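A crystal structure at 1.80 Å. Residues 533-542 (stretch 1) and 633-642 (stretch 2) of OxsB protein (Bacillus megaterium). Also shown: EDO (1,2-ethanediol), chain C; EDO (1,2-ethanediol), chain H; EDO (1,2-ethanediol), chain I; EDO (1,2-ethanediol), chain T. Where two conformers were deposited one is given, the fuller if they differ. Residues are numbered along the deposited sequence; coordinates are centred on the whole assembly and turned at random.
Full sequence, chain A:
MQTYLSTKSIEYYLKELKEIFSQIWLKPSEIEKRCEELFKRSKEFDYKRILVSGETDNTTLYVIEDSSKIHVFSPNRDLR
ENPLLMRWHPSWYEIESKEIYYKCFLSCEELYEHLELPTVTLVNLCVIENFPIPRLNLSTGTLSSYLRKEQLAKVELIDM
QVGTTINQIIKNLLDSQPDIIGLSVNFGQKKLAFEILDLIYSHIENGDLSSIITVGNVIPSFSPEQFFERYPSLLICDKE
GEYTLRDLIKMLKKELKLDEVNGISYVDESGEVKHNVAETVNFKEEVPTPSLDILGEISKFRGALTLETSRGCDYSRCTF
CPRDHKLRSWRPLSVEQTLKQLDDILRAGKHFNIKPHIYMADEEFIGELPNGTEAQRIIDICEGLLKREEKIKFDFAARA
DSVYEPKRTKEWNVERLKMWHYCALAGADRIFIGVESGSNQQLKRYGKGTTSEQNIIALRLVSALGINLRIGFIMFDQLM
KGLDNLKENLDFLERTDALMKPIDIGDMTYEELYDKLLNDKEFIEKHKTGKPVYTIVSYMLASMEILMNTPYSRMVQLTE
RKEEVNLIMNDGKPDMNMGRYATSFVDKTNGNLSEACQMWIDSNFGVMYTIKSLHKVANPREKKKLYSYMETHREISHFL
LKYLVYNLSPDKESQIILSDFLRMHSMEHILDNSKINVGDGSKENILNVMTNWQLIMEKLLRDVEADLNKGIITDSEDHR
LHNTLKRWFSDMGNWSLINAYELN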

# COMPACT_ATOMS: atom_id res chain seq x y z
N VAL A 533 1.86 24.77 -4.92
CA VAL A 533 1.56 23.34 -5.05
C VAL A 533 2.71 22.49 -4.52
O VAL A 533 2.48 21.44 -3.92
CB VAL A 533 1.23 23.00 -6.52
CG1 VAL A 533 1.15 21.48 -6.70
CG2 VAL A 533 -0.08 23.66 -6.94
N TYR A 534 3.97 22.92 -4.73
CA TYR A 534 5.07 22.05 -4.31
C TYR A 534 5.03 21.75 -2.82
O TYR A 534 5.64 20.76 -2.39
CB TYR A 534 6.44 22.64 -4.70
CG TYR A 534 6.83 23.96 -4.06
CD1 TYR A 534 7.21 24.04 -2.72
CD2 TYR A 534 6.91 25.12 -4.83
CE1 TYR A 534 7.60 25.26 -2.14
CE2 TYR A 534 7.31 26.35 -4.26
CZ TYR A 534 7.64 26.41 -2.92
OH TYR A 534 8.02 27.62 -2.37
N THR A 535 4.30 22.53 -2.02
CA THR A 535 4.22 22.24 -0.59
C THR A 535 3.54 20.91 -0.28
O THR A 535 3.72 20.38 0.82
CB THR A 535 3.51 23.38 0.18
OG1 THR A 535 2.16 23.54 -0.29
CG2 THR A 535 4.27 24.71 0.02
N ILE A 536 2.77 20.33 -1.21
CA ILE A 536 2.12 19.05 -0.94
C ILE A 536 2.71 17.90 -1.77
O ILE A 536 2.13 16.80 -1.81
CB ILE A 536 0.59 19.14 -1.14
CG1 ILE A 536 0.26 19.50 -2.59
CG2 ILE A 536 -0.01 20.17 -0.19
CD1 ILE A 536 -1.19 19.20 -2.96
N VAL A 537 3.87 18.11 -2.39
CA VAL A 537 4.54 17.05 -3.14
C VAL A 537 5.10 16.03 -2.17
O VAL A 537 5.77 16.40 -1.20
CB VAL A 537 5.64 17.64 -4.04
CG1 VAL A 537 6.57 16.53 -4.54
CG2 VAL A 537 5.01 18.37 -5.22
N SER A 538 4.82 14.75 -2.43
CA SER A 538 5.24 13.68 -1.53
C SER A 538 6.75 13.55 -1.47
O SER A 538 7.33 13.36 -0.39
CB SER A 538 4.60 12.36 -1.98
OG SER A 538 5.07 11.28 -1.21
N TYR A 539 7.42 13.66 -2.62
CA TYR A 539 8.87 13.47 -2.70
C TYR A 539 9.40 14.48 -3.70
O TYR A 539 9.08 14.40 -4.89
CB TYR A 539 9.22 12.05 -3.12
CG TYR A 539 10.70 11.72 -3.06
CD1 TYR A 539 11.57 12.11 -4.08
CD2 TYR A 539 11.23 11.00 -2.00
CE1 TYR A 539 12.90 11.81 -4.03
CE2 TYR A 539 12.58 10.69 -1.94
CZ TYR A 539 13.41 11.09 -2.97
OH TYR A 539 14.75 10.78 -2.92
N MET A 540 10.20 15.42 -3.22
CA MET A 540 10.68 16.52 -4.06
C MET A 540 11.78 16.05 -5.00
O MET A 540 12.61 15.21 -4.65
CB MET A 540 11.20 17.66 -3.19
CG MET A 540 10.17 18.31 -2.29
SD MET A 540 9.06 19.40 -3.19
CE MET A 540 10.18 20.76 -3.56
N LEU A 541 11.79 16.63 -6.21
CA LEU A 541 12.87 16.43 -7.18
C LEU A 541 13.00 14.97 -7.62
O LEU A 541 14.10 14.49 -7.87
CB LEU A 541 14.20 16.96 -6.62
CG LEU A 541 14.16 18.41 -6.13
CD1 LEU A 541 15.50 18.79 -5.51
CD2 LEU A 541 13.81 19.39 -7.24
N ALA A 542 11.88 14.25 -7.70
CA ALA A 542 11.94 12.83 -7.97
C ALA A 542 12.22 12.55 -9.44
O ALA A 542 11.80 13.30 -10.32
CB ALA A 542 10.63 12.15 -7.57
N HIS A 633 13.53 24.00 4.06
CA HIS A 633 14.29 23.03 3.27
C HIS A 633 13.58 22.68 1.96
O HIS A 633 14.20 22.64 0.90
CB HIS A 633 14.51 21.76 4.09
CG HIS A 633 15.00 20.60 3.29
ND1 HIS A 633 14.26 19.46 3.10
CD2 HIS A 633 16.18 20.39 2.65
CE1 HIS A 633 14.95 18.60 2.37
NE2 HIS A 633 16.12 19.14 2.08
N ARG A 634 12.27 22.44 2.03
CA ARG A 634 11.50 22.12 0.83
C ARG A 634 11.54 23.28 -0.15
O ARG A 634 11.70 23.08 -1.36
CB ARG A 634 10.06 21.78 1.20
CG ARG A 634 9.16 21.51 0.00
CD ARG A 634 7.69 21.43 0.45
NE ARG A 634 7.42 20.29 1.32
CZ ARG A 634 7.06 19.08 0.89
NH1 ARG A 634 6.92 18.82 -0.42
NH2 ARG A 634 6.81 18.13 1.78
N GLU A 635 11.38 24.49 0.36
CA GLU A 635 11.46 25.69 -0.47
C GLU A 635 12.83 25.80 -1.13
O GLU A 635 12.93 26.02 -2.35
CB GLU A 635 11.15 26.88 0.44
CG GLU A 635 10.99 28.23 -0.18
CD GLU A 635 10.56 29.24 0.87
OE1 GLU A 635 9.39 29.17 1.31
OE2 GLU A 635 11.39 30.07 1.30
N ILE A 636 13.90 25.62 -0.36
CA ILE A 636 15.25 25.70 -0.92
C ILE A 636 15.46 24.61 -1.96
O ILE A 636 16.09 24.84 -3.00
CB ILE A 636 16.31 25.61 0.20
CG1 ILE A 636 16.19 26.79 1.17
CG2 ILE A 636 17.71 25.55 -0.39
CD1 ILE A 636 17.05 26.58 2.45
N SER A 637 14.92 23.41 -1.71
CA SER A 637 15.05 22.32 -2.67
C SER A 637 14.29 22.59 -3.96
O SER A 637 14.76 22.24 -5.05
CB SER A 637 14.57 21.00 -2.04
OG SER A 637 15.40 20.64 -0.94
N HIS A 638 13.10 23.20 -3.86
CA HIS A 638 12.37 23.54 -5.08
C HIS A 638 13.16 24.55 -5.91
O HIS A 638 13.33 24.39 -7.12
CB HIS A 638 10.99 24.10 -4.77
CG HIS A 638 10.32 24.66 -5.98
ND1 HIS A 638 9.63 23.87 -6.88
CD2 HIS A 638 10.28 25.92 -6.48
CE1 HIS A 638 9.19 24.62 -7.88
NE2 HIS A 638 9.57 25.87 -7.66
N PHE A 639 13.63 25.61 -5.27
CA PHE A 639 14.25 26.66 -6.06
C PHE A 639 15.67 26.33 -6.45
O PHE A 639 16.23 27.01 -7.33
CB PHE A 639 14.15 27.99 -5.32
CG PHE A 639 12.77 28.57 -5.35
CD1 PHE A 639 12.24 29.05 -6.54
CD2 PHE A 639 11.99 28.59 -4.21
CE1 PHE A 639 10.94 29.56 -6.58
CE2 PHE A 639 10.69 29.09 -4.25
CZ PHE A 639 10.17 29.58 -5.43
N LEU A 640 16.26 25.28 -5.87
CA LEU A 640 17.49 24.73 -6.42
C LEU A 640 17.33 24.39 -7.89
O LEU A 640 18.15 24.78 -8.73
CB LEU A 640 17.91 23.49 -5.64
CG LEU A 640 18.93 22.63 -6.40
CD1 LEU A 640 20.34 23.30 -6.43
CD2 LEU A 640 18.99 21.22 -5.83
N LEU A 641 16.28 23.62 -8.22
CA LEU A 641 16.09 23.24 -9.62
C LEU A 641 15.79 24.45 -10.49
O LEU A 641 16.26 24.53 -11.63
CB LEU A 641 14.97 22.20 -9.74
CG LEU A 641 14.78 21.69 -11.16
CD1 LEU A 641 16.12 21.23 -11.72
CD2 LEU A 641 13.78 20.53 -11.16
N LYS A 642 15.01 25.40 -9.98
CA LYS A 642 14.76 26.61 -10.76
C LYS A 642 16.06 27.36 -11.01
O LYS A 642 16.29 27.88 -12.11
CB LYS A 642 13.74 27.50 -10.04
CG LYS A 642 13.19 28.62 -10.90
CD LYS A 642 12.12 29.41 -10.17
CE LYS A 642 11.20 30.16 -11.13
NZ LYS A 642 10.25 29.30 -11.95
C1 EDO C . 10.17 16.84 1.76
O1 EDO C . 10.64 18.14 1.36
C2 EDO C . 9.65 16.07 0.54
O2 EDO C . 10.73 15.77 -0.37
C1 EDO H . 9.82 20.33 -7.02
O1 EDO H . 8.97 21.34 -6.46
C2 EDO H . 9.02 19.02 -7.02
O2 EDO H . 9.80 18.02 -7.67
C1 EDO I . 13.35 14.29 -1.46
O1 EDO I . 13.46 15.58 -2.06
C2 EDO I . 13.69 14.41 0.03
O2 EDO I . 13.10 15.61 0.56
C1 EDO T . 7.14 20.62 5.27
O1 EDO T . 6.87 21.15 3.96
C2 EDO T . 6.71 19.17 5.33
O2 EDO T . 7.56 18.42 4.48
O HOH W 1 7.23 27.37 0.70
O HOH W 2 6.51 15.20 1.71

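The direct polar link between the two stretches is made by Arg634, whose side chain leaves the helix 633-642 and reaches into the turn that follows the short 3-10 segment 533-535. Its NH1 donates to Val537 O at 2.8 Å in a nearly straight hydrogen bond, and also to Tyr534 O at 3.0 Å, a weak bond bent to 130°. Tyr534 O already accepts the backbone bond from Val537 N (3.2 Å), so the cationic guanidinium meets carbonyls gathered by the turn itself. Thr535 O lies over one face of the group, 3.6 Å from Arg634 CZ. The remaining donors are also used: Arg634 NE and NH2 each bind an oxygen of the ethanediol of chain T, O1 and O2 respectively, both at 2.8 Å, and NH2 donates to water 2, which in turn donates to Ser538 O.

One helical turn further on, His638 forms an offset stack with Tyr534, the ring centroids 4.3 Å apart and the planes inclined by 16°. His638 CB also sits over the tyrosine face, 4.1 Å from the ring centroid. A second ethanediol, chain H, bridges the stretches: its O1 shares a 2.6 Å hydrogen bond with His638 ND1, while its O2 accepts from Leu541 N at 2.8 Å. At the far end of the tyrosine, OH lies 3.6 Å from Phe639 CE2, and water 1 joins this hydroxyl to Glu635 OE1.

The rest is largely apolar packing. Met540, with all three chi angles in m, lays its CE against the helix, 3.5 Å from Arg634 O and 3.6 Å from His638 CB. Leu541 extends the contact along the helix: its CD1 lies 3.6 Å from Ser637 O and 4.3 Å from Leu640 CD2, and its CD2 is 3.9 Å from Leu641 CB. Altogether, 561 Å² is buried.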